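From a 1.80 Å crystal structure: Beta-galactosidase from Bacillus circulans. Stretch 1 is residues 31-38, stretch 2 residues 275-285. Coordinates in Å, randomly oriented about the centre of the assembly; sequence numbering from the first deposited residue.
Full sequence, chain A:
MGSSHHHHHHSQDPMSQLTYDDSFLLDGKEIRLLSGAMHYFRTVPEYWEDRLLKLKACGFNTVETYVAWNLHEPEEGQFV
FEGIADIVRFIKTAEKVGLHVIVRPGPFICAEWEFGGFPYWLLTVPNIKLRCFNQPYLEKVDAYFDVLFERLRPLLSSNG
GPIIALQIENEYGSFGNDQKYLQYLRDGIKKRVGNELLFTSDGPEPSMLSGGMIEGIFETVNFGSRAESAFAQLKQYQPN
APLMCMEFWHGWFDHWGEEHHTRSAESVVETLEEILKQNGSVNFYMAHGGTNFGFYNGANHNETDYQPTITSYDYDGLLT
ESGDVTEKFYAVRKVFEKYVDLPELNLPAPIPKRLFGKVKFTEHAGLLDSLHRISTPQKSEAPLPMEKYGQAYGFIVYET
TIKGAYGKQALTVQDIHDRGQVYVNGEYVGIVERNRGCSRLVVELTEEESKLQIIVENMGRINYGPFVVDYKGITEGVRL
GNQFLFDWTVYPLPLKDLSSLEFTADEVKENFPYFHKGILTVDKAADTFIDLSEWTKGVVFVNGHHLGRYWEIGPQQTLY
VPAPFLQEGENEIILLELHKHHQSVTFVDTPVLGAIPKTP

Stretch 1 (31-38) IRLLSGAM
Stretch 2 275-285: ILKQNGSVNFY

The most distinctive feature of this contact is that one nitrogen of Arg-32 closes off the loop that leads into the second strand. NH1 donates to Leu-276 O at 3.0 Å (N-H...O 164°) and, again from NH1, to Gly-280 O at 2.8 Å (152°). Both carbonyls lie near the guanidinium plane, at its edge, where N-H groups point, while Asn-279 OD1 sits over one face. The side chain is extended through chi1 (-172°) and chi2 (-154°), then bends at chi3 (-68°, m), with chi4 -97°; its CA-to-CB bond points sideways, but the end of the side chain comes nearer to the second stretch.

Ile-275 and Leu-276 are helical, and a type I turn runs from Leu-276 to Asn-279, with Asn-279 N donating to Leu-276 O at 2.9 Å. Asn-279 then adopts a left-handed conformation (phi/psi 62/32). At Gly-280 (-78/144) a CB would lie 2.6 Å from Ile-275 O, a clash that glycine avoids.

Beyond it the strands run parallel, axes 18° apart, pairing Leu-34 with Val-282, Ser-35 with Asn-283 and Gly-36 with Phe-284 (CA-CA 4.3 Å at Ser-35/Asn-283). The ladder alternates: Val-282 N to Leu-33 O, 3.0 Å; Ser-35 N to Val-282 O, 2.8 Å; Phe-284 N to Ser-35 O, 2.8 Å; Ala-37 N to Phe-284 O, 2.9 Å. Before it, Ser-281 (chi1 m) supplies OG as acceptor for Leu-33 N at 3.0 Å.

On one sheet face, Ser-35 (chi1 t) donates OG to Asn-283 OD1 at 2.6 Å; Asn-283 (chi1 t, chi2 41°) has its ND2 satisfied elsewhere in the structure, so this polar pair is accommodated although buried. The face of Leu-34 and Val-282 is apolar: Leu-34 CD2 (chi1 m, chi2 t) meets Val-282 CG1 (chi1 p) at 3.8 Å and Leu-276 CD2 at 4.2 Å. Altogether 555 Å² is buried.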

# COMPACT_ATOMS: atom_id res chain seq x y z
N ILE A 31 20.80 7.06 -24.68
CA ILE A 31 20.68 6.23 -23.51
C ILE A 31 19.46 5.32 -23.65
O ILE A 31 18.47 5.68 -24.21
CB ILE A 31 20.50 7.06 -22.27
CG1 ILE A 31 20.51 6.19 -21.03
CG2 ILE A 31 19.27 7.86 -22.34
CD1 ILE A 31 20.96 6.84 -19.85
N ARG A 32 19.55 4.13 -23.12
CA ARG A 32 18.37 3.32 -22.97
C ARG A 32 18.08 3.31 -21.48
O ARG A 32 18.92 2.99 -20.74
CB ARG A 32 18.62 1.90 -23.46
CG ARG A 32 17.40 1.09 -23.51
CD ARG A 32 17.71 -0.33 -23.38
NE ARG A 32 18.42 -0.88 -24.50
CZ ARG A 32 17.87 -1.54 -25.51
NH1 ARG A 32 16.58 -1.76 -25.59
NH2 ARG A 32 18.66 -2.01 -26.45
N LEU A 33 16.89 3.68 -21.06
CA LEU A 33 16.58 3.65 -19.64
C LEU A 33 16.23 2.25 -19.25
O LEU A 33 15.31 1.64 -19.77
CB LEU A 33 15.47 4.63 -19.28
CG LEU A 33 15.81 6.05 -19.67
CD1 LEU A 33 14.67 6.93 -19.67
CD2 LEU A 33 16.85 6.61 -18.80
N LEU A 34 17.00 1.75 -18.30
CA LEU A 34 16.72 0.51 -17.70
C LEU A 34 16.45 0.86 -16.26
O LEU A 34 17.39 1.06 -15.55
CB LEU A 34 17.94 -0.39 -17.78
CG LEU A 34 18.30 -0.88 -19.18
CD1 LEU A 34 19.50 -1.72 -19.13
CD2 LEU A 34 17.19 -1.64 -19.75
N SER A 35 15.19 0.84 -15.86
CA SER A 35 14.76 1.30 -14.56
C SER A 35 14.09 0.23 -13.75
O SER A 35 13.47 -0.65 -14.24
CB SER A 35 13.85 2.53 -14.72
OG SER A 35 13.22 2.93 -13.56
N GLY A 36 14.25 0.37 -12.45
CA GLY A 36 13.66 -0.54 -11.53
C GLY A 36 12.78 0.20 -10.56
O GLY A 36 13.16 1.13 -10.01
N ALA A 37 11.57 -0.28 -10.39
CA ALA A 37 10.69 0.30 -9.38
C ALA A 37 11.00 -0.16 -7.96
O ALA A 37 11.09 -1.32 -7.69
CB ALA A 37 9.28 0.02 -9.70
N MET A 38 11.21 0.82 -7.10
CA MET A 38 11.32 0.61 -5.69
C MET A 38 10.65 1.78 -4.96
O MET A 38 10.92 2.88 -5.23
CB MET A 38 12.76 0.50 -5.26
CG MET A 38 12.93 0.40 -3.81
SD MET A 38 14.66 0.36 -3.24
CE MET A 38 14.39 0.44 -1.50
N ILE A 275 10.93 -6.55 -25.54
CA ILE A 275 10.99 -5.14 -25.34
C ILE A 275 12.29 -4.57 -25.87
O ILE A 275 12.29 -3.61 -26.55
CB ILE A 275 10.88 -4.78 -23.86
CG1 ILE A 275 9.49 -5.10 -23.35
CG2 ILE A 275 11.25 -3.36 -23.63
CD1 ILE A 275 9.27 -4.88 -21.91
N LEU A 276 13.37 -5.17 -25.47
CA LEU A 276 14.69 -4.64 -25.73
C LEU A 276 15.04 -4.62 -27.23
O LEU A 276 15.70 -3.74 -27.70
CB LEU A 276 15.73 -5.35 -24.87
CG LEU A 276 15.57 -5.29 -23.36
CD1 LEU A 276 16.61 -6.10 -22.67
CD2 LEU A 276 15.69 -3.86 -22.96
N LYS A 277 14.60 -5.65 -27.93
CA LYS A 277 14.89 -5.85 -29.35
C LYS A 277 14.24 -4.75 -30.18
O LYS A 277 14.62 -4.49 -31.24
CB LYS A 277 14.46 -7.23 -29.82
CG LYS A 277 15.33 -8.39 -29.35
CD LYS A 277 15.32 -9.53 -30.36
CE LYS A 277 16.11 -10.74 -29.95
NZ LYS A 277 15.55 -11.34 -28.75
N GLN A 278 13.23 -4.12 -29.63
CA GLN A 278 12.50 -3.03 -30.28
C GLN A 278 13.10 -1.70 -29.90
O GLN A 278 12.54 -0.69 -30.15
CB GLN A 278 11.01 -3.03 -29.96
CG GLN A 278 10.27 -4.12 -30.54
CD GLN A 278 8.83 -4.11 -30.11
OE1 GLN A 278 8.50 -4.71 -29.14
NE2 GLN A 278 8.01 -3.40 -30.80
N ASN A 279 14.26 -1.75 -29.29
CA ASN A 279 14.92 -0.59 -28.78
C ASN A 279 14.08 0.08 -27.70
O ASN A 279 14.07 1.26 -27.56
CB ASN A 279 15.22 0.41 -29.87
CG ASN A 279 16.37 1.29 -29.52
OD1 ASN A 279 17.08 1.00 -28.63
ND2 ASN A 279 16.54 2.37 -30.23
N GLY A 280 13.35 -0.74 -26.98
CA GLY A 280 12.60 -0.29 -25.83
C GLY A 280 13.39 -0.06 -24.56
O GLY A 280 14.33 -0.77 -24.28
N SER A 281 12.97 0.96 -23.83
CA SER A 281 13.36 1.18 -22.46
C SER A 281 12.34 0.55 -21.56
O SER A 281 11.25 0.29 -21.95
CB SER A 281 13.48 2.63 -22.12
OG SER A 281 14.49 3.25 -22.80
N VAL A 282 12.74 0.27 -20.35
CA VAL A 282 11.87 -0.47 -19.47
C VAL A 282 12.02 -0.08 -18.01
O VAL A 282 13.06 0.22 -17.56
CB VAL A 282 12.11 -1.96 -19.65
CG1 VAL A 282 13.51 -2.30 -19.30
CG2 VAL A 282 11.13 -2.79 -18.82
N ASN A 283 10.91 -0.09 -17.31
CA ASN A 283 10.89 0.03 -15.86
C ASN A 283 10.26 -1.21 -15.25
O ASN A 283 9.15 -1.46 -15.46
CB ASN A 283 10.11 1.26 -15.44
CG ASN A 283 10.13 1.49 -13.96
OD1 ASN A 283 11.14 1.33 -13.30
ND2 ASN A 283 8.98 1.90 -13.43
N PHE A 284 11.04 -1.98 -14.52
CA PHE A 284 10.56 -3.19 -13.95
C PHE A 284 9.62 -2.85 -12.75
O PHE A 284 10.02 -2.17 -11.87
CB PHE A 284 11.73 -4.05 -13.48
CG PHE A 284 12.24 -5.00 -14.50
CD1 PHE A 284 12.07 -6.31 -14.34
CD2 PHE A 284 12.90 -4.57 -15.59
CE1 PHE A 284 12.51 -7.17 -15.29
CE2 PHE A 284 13.35 -5.43 -16.51
CZ PHE A 284 13.16 -6.72 -16.35
N TYR A 285 8.40 -3.38 -12.78
CA TYR A 285 7.48 -3.25 -11.69
C TYR A 285 7.12 -4.63 -11.11
O TYR A 285 6.45 -5.37 -11.75
CB TYR A 285 6.23 -2.56 -12.19
CG TYR A 285 5.39 -2.02 -11.07
CD1 TYR A 285 5.39 -0.69 -10.75
CD2 TYR A 285 4.66 -2.87 -10.28
CE1 TYR A 285 4.63 -0.22 -9.71
CE2 TYR A 285 3.94 -2.40 -9.23
CZ TYR A 285 3.91 -1.08 -8.96
OH TYR A 285 3.18 -0.66 -7.91